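Local atomic coordinates of Glyoxalase/bleomycin resistance protein/dioxygenase (Vibrio splendidus, PDB entry 2RK9), a protein that is of unknown specific function but belongs to the glyoxalase/bleomycin resistance protein/dioxygenase superfamily, whose members are metal-dependent enzymes or drug-binding proteins. Residues F29-E34 with E39-T44; E85-R90 with F130-D135; Q89-S94 with K118-Q123. The protein carries 1 engineered substitution. All blocks are in the same frame, centred on the assembly; numbering follows the deposited sequence.

Contact 1: residues F29-E34 with E39-T44; sequences FEVKYE and EFVYLT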
loop_
_atom_site.group_PDB
_atom_site.type_symbol
_atom_site.label_atom_id
_atom_site.label_comp_id
_atom_site.label_asym_id
_atom_site.label_seq_id
_atom_site.Cartn_x
_atom_site.Cartn_y
_atom_site.Cartn_z
ATOM N N PHE B 29 -3.396 0.663 -16.387
ATOM C CA PHE B 29 -3.433 -0.613 -15.685
ATOM C C PHE B 29 -4.277 -1.583 -16.498
ATOM O O PHE B 29 -5.030 -1.169 -17.379
ATOM C CB PHE B 29 -4.063 -0.465 -14.295
ATOM C CG PHE B 29 -3.139 0.100 -13.260
ATOM C CD1 PHE B 29 -2.548 1.345 -13.435
ATOM C CD2 PHE B 29 -2.876 -0.609 -12.094
ATOM C CE1 PHE B 29 -1.705 1.877 -12.461
ATOM C CE2 PHE B 29 -2.038 -0.091 -11.115
ATOM C CZ PHE B 29 -1.451 1.155 -11.297
ATOM N N GLU B 30 -4.133 -2.868 -16.197
ATOM C CA GLU B 30 -4.892 -3.919 -16.869
ATOM C C GLU B 30 -5.719 -4.649 -15.816
ATOM O O GLU B 30 -5.222 -4.947 -14.733
ATOM C CB GLU B 30 -3.952 -4.924 -17.531
ATOM C CG GLU B 30 -2.842 -4.305 -18.354
ATOM C CD GLU B 30 -1.980 -5.342 -19.060
ATOM O OE1 GLU B 30 -1.321 -6.171 -18.377
ATOM O OE2 GLU B 30 -1.962 -5.323 -20.308
ATOM N N VAL B 31 -6.979 -4.923 -16.131
ATOM C CA VAL B 31 -7.834 -5.654 -15.205
ATOM C C VAL B 31 -7.408 -7.113 -15.351
ATOM O O VAL B 31 -7.419 -7.642 -16.457
ATOM C CB VAL B 31 -9.331 -5.545 -15.583
ATOM C CG1 VAL B 31 -10.183 -6.269 -14.560
ATOM C CG2 VAL B 31 -9.741 -4.098 -15.666
ATOM N N LYS B 32 -7.008 -7.744 -14.252
ATOM C CA LYS B 32 -6.612 -9.143 -14.302
ATOM C C LYS B 32 -7.874 -9.985 -14.116
ATOM O O LYS B 32 -8.081 -10.974 -14.816
ATOM C CB LYS B 32 -5.589 -9.465 -13.212
ATOM C CG LYS B 32 -5.269 -10.940 -13.131
ATOM C CD LYS B 32 -4.111 -11.233 -12.202
ATOM C CE LYS B 32 -2.807 -11.375 -12.968
ATOM N NZ LYS B 32 -1.667 -11.581 -12.035
ATOM N N TYR B 33 -8.723 -9.583 -13.178
ATOM C CA TYR B 33 -9.985 -10.283 -12.955
ATOM C C TYR B 33 -10.893 -9.442 -12.075
ATOM O O TYR B 33 -10.445 -8.463 -11.471
ATOM C CB TYR B 33 -9.757 -11.687 -12.356
ATOM C CG TYR B 33 -9.128 -11.734 -10.981
ATOM C CD1 TYR B 33 -9.918 -11.807 -9.833
ATOM C CD2 TYR B 33 -7.737 -11.739 -10.822
ATOM C CE1 TYR B 33 -9.343 -11.888 -8.562
ATOM C CE2 TYR B 33 -7.160 -11.816 -9.555
ATOM C CZ TYR B 33 -7.969 -11.892 -8.433
ATOM O OH TYR B 33 -7.406 -11.970 -7.179
ATOM N N GLU B 34 -12.173 -9.810 -12.021
ATOM C CA GLU B 34 -13.146 -9.062 -11.225
ATOM C C GLU B 34 -14.150 -9.962 -10.517
ATOM O O GLU B 34 -14.171 -11.184 -10.690
ATOM C CB GLU B 34 -13.983 -8.119 -12.103
ATOM C CG GLU B 34 -13.301 -7.382 -13.229
ATOM C CD GLU B 34 -14.329 -6.689 -14.124
ATOM O OE1 GLU B 34 -14.001 -6.367 -15.280
ATOM O OE2 GLU B 34 -15.470 -6.464 -13.664
ATOM N N GLU B 39 -18.423 -5.470 -6.661
ATOM C CA GLU B 39 -17.762 -4.222 -7.035
ATOM C C GLU B 39 -16.269 -4.342 -6.755
ATOM O O GLU B 39 -15.626 -3.389 -6.312
ATOM C CB GLU B 39 -18.350 -3.042 -6.254
ATOM C CG GLU B 39 -19.770 -2.663 -6.667
ATOM C CD GLU B 39 -20.318 -1.506 -5.855
ATOM O OE1 GLU B 39 -19.699 -0.421 -5.873
ATOM O OE2 GLU B 39 -21.368 -1.681 -5.188
ATOM N N PHE B 40 -15.729 -5.526 -7.023
ATOM C CA PHE B 40 -14.317 -5.807 -6.799
ATOM C C PHE B 40 -13.567 -5.932 -8.122
ATOM O O PHE B 40 -14.041 -6.578 -9.058
ATOM C CB PHE B 40 -14.174 -7.108 -6.015
ATOM C CG PHE B 40 -12.753 -7.555 -5.818
ATOM C CD1 PHE B 40 -11.983 -7.035 -4.785
ATOM C CD2 PHE B 40 -12.187 -8.504 -6.664
ATOM C CE1 PHE B 40 -10.675 -7.461 -4.595
ATOM C CE2 PHE B 40 -10.877 -8.936 -6.481
ATOM C CZ PHE B 40 -10.119 -8.412 -5.446
ATOM N N VAL B 41 -12.394 -5.313 -8.187
ATOM C CA VAL B 41 -11.570 -5.354 -9.387
ATOM C C VAL B 41 -10.108 -5.559 -8.991
ATOM O O VAL B 41 -9.613 -4.927 -8.060
ATOM C CB VAL B 41 -11.679 -4.034 -10.182
ATOM C CG1 VAL B 41 -11.017 -4.193 -11.550
ATOM C CG2 VAL B 41 -13.139 -3.632 -10.324
ATOM N N TYR B 42 -9.428 -6.463 -9.688
ATOM C CA TYR B 42 -8.023 -6.727 -9.408
ATOM C C TYR B 42 -7.216 -6.240 -10.605
ATOM O O TYR B 42 -7.371 -6.753 -11.711
ATOM C CB TYR B 42 -7.788 -8.223 -9.206
ATOM C CG TYR B 42 -6.449 -8.531 -8.582
ATOM C CD1 TYR B 42 -6.337 -8.779 -7.222
ATOM C CD2 TYR B 42 -5.290 -8.554 -9.354
ATOM C CE1 TYR B 42 -5.105 -9.046 -6.637
ATOM C CE2 TYR B 42 -4.047 -8.818 -8.779
ATOM C CZ TYR B 42 -3.967 -9.063 -7.416
ATOM O OH TYR B 42 -2.753 -9.316 -6.830
ATOM N N LEU B 43 -6.366 -5.238 -10.393
ATOM C CA LEU B 43 -5.571 -4.710 -11.496
ATOM C C LEU B 43 -4.068 -4.872 -11.311
ATOM O O LEU B 43 -3.585 -5.210 -10.230
ATOM C CB LEU B 43 -5.896 -3.232 -11.728
ATOM C CG LEU B 43 -7.380 -2.913 -11.934
ATOM C CD1 LEU B 43 -8.026 -2.664 -10.587
ATOM C CD2 LEU B 43 -7.534 -1.686 -12.821
ATOM N N THR B 44 -3.335 -4.634 -12.389
ATOM C CA THR B 44 -1.886 -4.742 -12.361
ATOM C C THR B 44 -1.295 -3.804 -13.401
ATOM O O THR B 44 -1.927 -3.494 -14.413
ATOM C CB THR B 44 -1.420 -6.188 -12.668
ATOM O OG1 THR B 44 0.000 -6.296 -12.486
ATOM C CG2 THR B 44 -1.766 -6.558 -14.093
HETATM O O HOH W 1 -15.981 -5.642 -10.915
#
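Tyr33 and Tyr42 meet on one face of a beta hairpin, their ring planes only 10° apart but slid so far that the rings barely overlap. What fills the face of the Tyr33 ring is the CB of Tyr42, a CH-pi contact 3.7 Å from the ring centroid, while Tyr33 OH comes alongside Tyr42 CD1 at 3.4 Å. Tyr33 gets there because its CG sits between the backbone N and the carbonyl carbon (chi1 64°), which folds the ring over the neighbouring strand. Its CE1 then reaches the edge of the Phe40 ring, in plane with it, and the Lys32 side chain runs beside Tyr42, pointing the same way.

On the other face, with Leu43, the Val31 and Val41 side chains cross at about a right angle, CG1 to CG1 3.8 Å; this side packs on helix 16-26. Phe29, just before the strand, touches Leu43 CD2 with its CB.

A classic beta bulge shifts the register: Lys32 and Tyr33 both face Tyr42, whose O takes a bond from Lys32 N (2.8 Å) and a weak one from Tyr33 N (3.5 Å). Near the turn, a water donates to both Glu34 OE2 and Phe40 O.

Tyr42 OH and Thr44 OG1 are hydrogen-bonded to the two carboxylate oxygens of Asp49, so this sheet face combines aromatic packing with a carboxylate that gathers two hydroxyls and probably fixes their rotation.

Contact 2: residues E85-R90 with F130-D135; sequences EPLYQR and FRFCQD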
loop_
_atom_site.group_PDB
_atom_site.type_symbol
_atom_site.label_atom_id
_atom_site.label_comp_id
_atom_site.label_asym_id
_atom_site.label_seq_id
_atom_site.Cartn_x
_atom_site.Cartn_y
_atom_site.Cartn_z
ATOM N N GLU B 85 1.135 -18.071 11.664
ATOM C CA GLU B 85 0.861 -18.542 13.018
ATOM C C GLU B 85 1.715 -17.867 14.094
ATOM O O GLU B 85 1.176 -17.311 15.055
ATOM C CB GLU B 85 1.035 -20.062 13.097
ATOM C CG GLU B 85 -0.108 -20.845 12.472
ATOM C CD GLU B 85 -1.436 -20.523 13.116
ATOM O OE1 GLU B 85 -1.447 -20.244 14.337
ATOM O OE2 GLU B 85 -2.474 -20.559 12.417
ATOM N N PRO B 86 3.053 -17.907 13.961
ATOM C CA PRO B 86 3.849 -17.251 15.005
ATOM C C PRO B 86 3.633 -15.736 15.052
ATOM O O PRO B 86 3.712 -15.123 16.111
ATOM C CB PRO B 86 5.287 -17.642 14.653
ATOM C CG PRO B 86 5.240 -17.923 13.177
ATOM C CD PRO B 86 3.917 -18.624 13.006
ATOM N N LEU B 87 3.364 -15.138 13.902
ATOM C CA LEU B 87 3.111 -13.702 13.861
ATOM C C LEU B 87 1.852 -13.389 14.672
ATOM O O LEU B 87 1.869 -12.531 15.553
ATOM C CB LEU B 87 2.920 -13.236 12.416
ATOM C CG LEU B 87 2.432 -11.800 12.185
ATOM C CD1 LEU B 87 3.352 -10.800 12.864
ATOM C CD2 LEU B 87 2.381 -11.541 10.679
ATOM N N TYR B 88 0.766 -14.098 14.382
ATOM C CA TYR B 88 -0.488 -13.867 15.078
ATOM C C TYR B 88 -0.387 -14.086 16.580
ATOM O O TYR B 88 -0.958 -13.324 17.354
ATOM C CB TYR B 88 -1.598 -14.765 14.525
ATOM C CG TYR B 88 -2.956 -14.484 15.127
ATOM C CD1 TYR B 88 -3.611 -13.280 14.880
ATOM C CD2 TYR B 88 -3.594 -15.427 15.940
ATOM C CE1 TYR B 88 -4.869 -13.016 15.424
ATOM C CE2 TYR B 88 -4.856 -15.170 16.489
ATOM C CZ TYR B 88 -5.486 -13.960 16.223
ATOM O OH TYR B 88 -6.732 -13.680 16.747
ATOM N N GLN B 89 0.324 -15.126 17.002
ATOM C CA GLN B 89 0.420 -15.376 18.428
ATOM C C GLN B 89 1.155 -14.248 19.155
ATOM O O GLN B 89 0.798 -13.907 20.284
ATOM C CB GLN B 89 1.055 -16.749 18.704
ATOM C CG GLN B 89 2.405 -16.970 18.101
ATOM C CD GLN B 89 3.002 -18.303 18.529
ATOM O OE1 GLN B 89 2.546 -19.375 18.103
ATOM N NE2 GLN B 89 4.019 -18.244 19.387
ATOM N N ARG B 90 2.138 -13.629 18.504
ATOM C CA ARG B 90 2.867 -12.532 19.142
ATOM C C ARG B 90 1.983 -11.294 19.241
ATOM O O ARG B 90 2.000 -10.591 20.252
ATOM C CB ARG B 90 4.151 -12.197 18.374
ATOM C CG ARG B 90 5.018 -11.175 19.105
ATOM C CD ARG B 90 6.377 -10.941 18.446
ATOM N NE ARG B 90 6.246 -10.551 17.048
ATOM C CZ ARG B 90 6.347 -11.393 16.025
ATOM N NH1 ARG B 90 6.587 -12.683 16.239
ATOM N NH2 ARG B 90 6.209 -10.947 14.781
ATOM N N PHE B 130 -3.776 -3.540 8.264
ATOM C CA PHE B 130 -2.984 -4.538 7.556
ATOM C C PHE B 130 -3.698 -5.880 7.624
ATOM O O PHE B 130 -4.118 -6.316 8.698
ATOM C CB PHE B 130 -1.604 -4.694 8.208
ATOM C CG PHE B 130 -0.608 -3.633 7.819
ATOM C CD1 PHE B 130 0.487 -3.954 7.023
ATOM C CD2 PHE B 130 -0.750 -2.326 8.266
ATOM C CE1 PHE B 130 1.429 -2.984 6.677
ATOM C CE2 PHE B 130 0.178 -1.354 7.926
ATOM C CZ PHE B 130 1.275 -1.681 7.131
ATOM N N ARG B 131 -3.844 -6.529 6.477
ATOM C CA ARG B 131 -4.464 -7.844 6.435
ATOM C C ARG B 131 -3.340 -8.800 6.061
ATOM O O ARG B 131 -2.979 -8.915 4.890
ATOM C CB ARG B 131 -5.563 -7.908 5.373
ATOM C CG ARG B 131 -6.294 -9.242 5.338
ATOM C CD ARG B 131 -6.781 -9.566 3.938
ATOM N NE ARG B 131 -7.639 -8.528 3.359
ATOM C CZ ARG B 131 -8.956 -8.466 3.526
ATOM N NH1 ARG B 131 -9.577 -9.378 4.261
ATOM N NH2 ARG B 131 -9.660 -7.507 2.934
ATOM N N PHE B 132 -2.767 -9.460 7.060
ATOM C CA PHE B 132 -1.680 -10.400 6.813
ATOM C C PHE B 132 -2.266 -11.699 6.285
ATOM O O PHE B 132 -3.258 -12.198 6.816
ATOM C CB PHE B 132 -0.886 -10.623 8.102
ATOM C CG PHE B 132 -0.089 -9.421 8.524
ATOM C CD1 PHE B 132 1.005 -9.007 7.773
ATOM C CD2 PHE B 132 -0.461 -8.672 9.638
ATOM C CE1 PHE B 132 1.718 -7.865 8.121
ATOM C CE2 PHE B 132 0.248 -7.526 9.993
ATOM C CZ PHE B 132 1.336 -7.122 9.231
ATOM N N CYS B 133 -1.653 -12.233 5.232
ATOM C CA CYS B 133 -2.142 -13.454 4.602
ATOM C C CYS B 133 -1.044 -14.462 4.328
ATOM O O CYS B 133 0.081 -14.096 3.975
ATOM C CB CYS B 133 -2.797 -13.136 3.254
ATOM S SG CYS B 133 -4.061 -11.866 3.238
ATOM N N GLN B 134 -1.387 -15.738 4.466
ATOM C CA GLN B 134 -0.453 -16.814 4.169
ATOM C C GLN B 134 -1.211 -17.856 3.353
ATOM O O GLN B 134 -2.236 -18.364 3.795
ATOM C CB GLN B 134 0.063 -17.485 5.438
ATOM C CG GLN B 134 1.187 -18.474 5.142
ATOM C CD GLN B 134 1.348 -19.517 6.223
ATOM O OE1 GLN B 134 1.409 -19.197 7.407
ATOM N NE2 GLN B 134 1.423 -20.781 5.816
ATOM N N ASP B 135 -0.715 -18.169 2.165
ATOM C CA ASP B 135 -1.360 -19.169 1.330
ATOM C C ASP B 135 -1.001 -20.563 1.815
ATOM O O ASP B 135 -0.027 -20.746 2.548
ATOM C CB ASP B 135 -0.915 -19.017 -0.123
ATOM C CG ASP B 135 -1.428 -17.753 -0.756
ATOM O OD1 ASP B 135 -1.047 -16.660 -0.294
ATOM O OD2 ASP B 135 -2.219 -17.848 -1.713
HETATM O O HOH W 2 1.852 -20.217 9.916
#
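One face of the Phe132 ring is met by a single methyl, Leu87 CD2, which stands 3.9 Å above the ring plane and is offset toward the rim. It lies closest to CG, at 3.9 Å, and makes a CH-pi contact 4.1 Å from the centroid and 19° off the ring normal. The two side chains cross at about a right angle. Leu87 has CG anti to the backbone N (chi1 171°), which carries its branch off the helix toward the strand. Around the same ring, Trp79 meets Phe132 edge-to-face, and Phe120 comes in with its plane turned by about 40°, making an aromatic cluster around Phe132.

The polar half of the contact lies at the start of the helix, beside the end of the strand, where a water joins a backbone NH of the helix to a side-chain amide of the strand: it accepts from Glu85 N at 2.9 Å and donates to Gln134 OE1 at 2.7 Å. Gln134 OE1 also accepts directly from Ile84 N, so this one amide oxygen serves two successive NH groups in the first turn of the helix, one directly and one through water. The carboxylate of Glu85 turns instead to a salt bridge with Lys118.

Helix 84-94 thus lies on the sheet, running roughly antiparallel to strand 129-135, whose neighbours are strands 75-80 and 115-123, while Leu27 of the second subunit packs on both Phe132 and Arg90.

Contact 3: residues Q89-S94 with K118-Q123; sequences QRVNES and KQFMVQ. Engineered in segment 118-123: Met121 (natural residue Ile).
Val91 packs against Phe120 and Val122 where helix 84-94 lies on the mixed beta sheet, the helix-on-sheet layering of the beta-alpha-beta-beta-beta module of this superfamily, here strand 75-80, helix 84-94 and strands 99-108, 115-123 and 129-135. The contact across the segments is wholly apolar and buried. Each branch of the valine has its own partner: CG2 meets Phe120 CZ at 4.1 Å, and CG1 meets Val122 CG2 at 4.2 Å. With CG1 anti to the backbone N (chi1 174°), the two methyls spread toward alternate residues of one strand, both of whose side chains point toward the helix.

An aromatic contact widens this core, since Tyr88 meets the Phe120 ring edge-to-face. Leu27 of the second subunit packs on Val91, and Phe22 of the second subunit on Val122, which brings the dimer partner up to this same apolar layer.

The helix has hydrogen bonds of its own beside this packing. Arg90 NE donates to Val26 O of the second subunit. Arg90 O in turn is gripped twice by Ser94, from opposite faces of its carbonyl plane: by the backbone N at 2.9 Å and by OG at 2.8 Å, the hydroxyl standing 37° out of the plane.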
loop_
_atom_site.group_PDB
_atom_site.type_symbol
_atom_site.label_atom_id
_atom_site.label_comp_id
_atom_site.label_asym_id
_atom_site.label_seq_id
_atom_site.Cartn_x
_atom_site.Cartn_y
_atom_site.Cartn_z
ATOM N N GLN B 89 0.324 -15.126 17.002
ATOM C CA GLN B 89 0.420 -15.376 18.428
ATOM C C GLN B 89 1.155 -14.248 19.155
ATOM O O GLN B 89 0.798 -13.907 20.284
ATOM C CB GLN B 89 1.055 -16.749 18.704
ATOM C CG GLN B 89 2.405 -16.970 18.101
ATOM C CD GLN B 89 3.002 -18.303 18.529
ATOM O OE1 GLN B 89 2.546 -19.375 18.103
ATOM N NE2 GLN B 89 4.019 -18.244 19.387
ATOM N N ARG B 90 2.138 -13.629 18.504
ATOM C CA ARG B 90 2.867 -12.532 19.142
ATOM C C ARG B 90 1.983 -11.294 19.241
ATOM O O ARG B 90 2.000 -10.591 20.252
ATOM C CB ARG B 90 4.151 -12.197 18.374
ATOM C CG ARG B 90 5.018 -11.175 19.105
ATOM C CD ARG B 90 6.377 -10.941 18.446
ATOM N NE ARG B 90 6.246 -10.551 17.048
ATOM C CZ ARG B 90 6.347 -11.393 16.025
ATOM N NH1 ARG B 90 6.587 -12.683 16.239
ATOM N NH2 ARG B 90 6.209 -10.947 14.781
ATOM N N VAL B 91 1.208 -11.030 18.191
ATOM C CA VAL B 91 0.311 -9.876 18.182
ATOM C C VAL B 91 -0.758 -10.044 19.256
ATOM O O VAL B 91 -1.082 -9.105 19.987
ATOM C CB VAL B 91 -0.379 -9.722 16.809
ATOM C CG1 VAL B 91 -1.413 -8.597 16.861
ATOM C CG2 VAL B 91 0.657 -9.428 15.748
ATOM N N ASN B 92 -1.292 -11.255 19.345
ATOM C CA ASN B 92 -2.331 -11.588 20.309
ATOM C C ASN B 92 -1.794 -11.468 21.732
ATOM O O ASN B 92 -2.539 -11.144 22.660
ATOM C CB ASN B 92 -2.799 -13.017 20.055
ATOM C CG ASN B 92 -4.255 -13.236 20.402
ATOM O OD1 ASN B 92 -4.742 -14.364 20.312
ATOM N ND2 ASN B 92 -4.962 -12.174 20.791
ATOM N N GLU B 93 -0.499 -11.731 21.896
ATOM C CA GLU B 93 0.144 -11.662 23.203
ATOM C C GLU B 93 0.486 -10.254 23.663
ATOM O O GLU B 93 0.114 -9.845 24.761
ATOM C CB GLU B 93 1.418 -12.513 23.217
ATOM C CG GLU B 93 1.159 -13.965 23.553
ATOM C CD GLU B 93 2.423 -14.794 23.638
ATOM O OE1 GLU B 93 3.437 -14.312 24.200
ATOM O OE2 GLU B 93 2.392 -15.942 23.157
ATOM N N SER B 94 1.179 -9.503 22.816
ATOM C CA SER B 94 1.598 -8.157 23.180
ATOM C C SER B 94 0.727 -6.993 22.724
ATOM O O SER B 94 0.970 -5.855 23.130
ATOM C CB SER B 94 3.030 -7.930 22.698
ATOM O OG SER B 94 3.155 -8.299 21.338
ATOM N N LYS B 118 -4.816 -18.315 5.151
ATOM C CA LYS B 118 -5.028 -17.875 6.520
ATOM C C LYS B 118 -4.768 -16.377 6.550
ATOM O O LYS B 118 -3.879 -15.890 5.855
ATOM C CB LYS B 118 -4.061 -18.573 7.473
ATOM C CG LYS B 118 -4.344 -20.044 7.706
ATOM C CD LYS B 118 -3.349 -20.620 8.700
ATOM C CE LYS B 118 -3.658 -22.064 9.003
ATOM N NZ LYS B 118 -2.744 -22.606 10.045
ATOM N N GLN B 119 -5.552 -15.648 7.337
ATOM C CA GLN B 119 -5.368 -14.207 7.453
ATOM C C GLN B 119 -5.955 -13.651 8.727
ATOM O O GLN B 119 -6.843 -14.246 9.337
ATOM C CB GLN B 119 -6.022 -13.460 6.283
ATOM C CG GLN B 119 -7.551 -13.538 6.250
ATOM C CD GLN B 119 -8.158 -12.879 5.003
ATOM O OE1 GLN B 119 -7.904 -13.299 3.871
ATOM N NE2 GLN B 119 -8.957 -11.841 5.213
ATOM N N PHE B 120 -5.435 -12.495 9.114
ATOM C CA PHE B 120 -5.937 -11.765 10.261
ATOM C C PHE B 120 -5.634 -10.306 9.966
ATOM O O PHE B 120 -4.795 -10.002 9.122
ATOM C CB PHE B 120 -5.301 -12.243 11.580
ATOM C CG PHE B 120 -3.914 -11.733 11.843
ATOM C CD1 PHE B 120 -3.717 -10.544 12.540
ATOM C CD2 PHE B 120 -2.803 -12.481 11.470
ATOM C CE1 PHE B 120 -2.430 -10.108 12.867
ATOM C CE2 PHE B 120 -1.516 -12.058 11.789
ATOM C CZ PHE B 120 -1.330 -10.870 12.491
HETATM N N MSE B 121 -6.355 -9.404 10.613
HETATM C CA MSE B 121 -6.120 -7.990 10.380
HETATM C C MSE B 121 -5.730 -7.280 11.651
HETATM O O MSE B 121 -6.220 -7.600 12.731
HETATM C CB MSE B 121 -7.365 -7.318 9.802
HETATM C CG MSE B 121 -7.673 -7.701 8.366
HETATM SE SE MSE B 121 -9.284 -6.871 7.738
HETATM C CE MSE B 121 -8.632 -5.060 7.594
ATOM N N VAL B 122 -4.844 -6.305 11.514
ATOM C CA VAL B 122 -4.399 -5.537 12.662
ATOM C C VAL B 122 -4.355 -4.066 12.308
ATOM O O VAL B 122 -4.137 -3.701 11.160
ATOM C CB VAL B 122 -2.990 -5.981 13.134
ATOM C CG1 VAL B 122 -1.948 -5.640 12.091
ATOM C CG2 VAL B 122 -2.652 -5.322 14.458
ATOM N N GLN B 123 -4.585 -3.227 13.305
ATOM C CA GLN B 123 -4.534 -1.793 13.101
ATOM C C GLN B 123 -3.312 -1.293 13.842
ATOM O O GLN B 123 -3.122 -1.609 15.017
ATOM C CB GLN B 123 -5.782 -1.119 13.667
ATOM C CG GLN B 123 -5.718 0.395 13.572
ATOM C CD GLN B 123 -6.952 1.060 14.115
ATOM O OE1 GLN B 123 -7.319 0.855 15.267
ATOM N NE2 GLN B 123 -7.606 1.861 13.287
#

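Contact 1 comes first along the chain and closes before the other two open; contacts 2 and 3 both start from helix 84-94 and share Gln89 and Arg90. All three reach the same eight-stranded mixed sheet, contact 1 at one edge, contacts 2 and 3 in the other half, inside the outermost strand 99-108. Contact 1 lies about 25 Å from contact 2 and about 28 Å from contact 3, centre to centre, across the middle of the chain. Contacts 2 and 3, about 6 Å apart between centres, set the helix on adjacent strands 129-135 and 115-123. Contact 1 thus belongs to the first beta-alpha-beta-beta-beta module and the others to the second, and the second subunit reaches both.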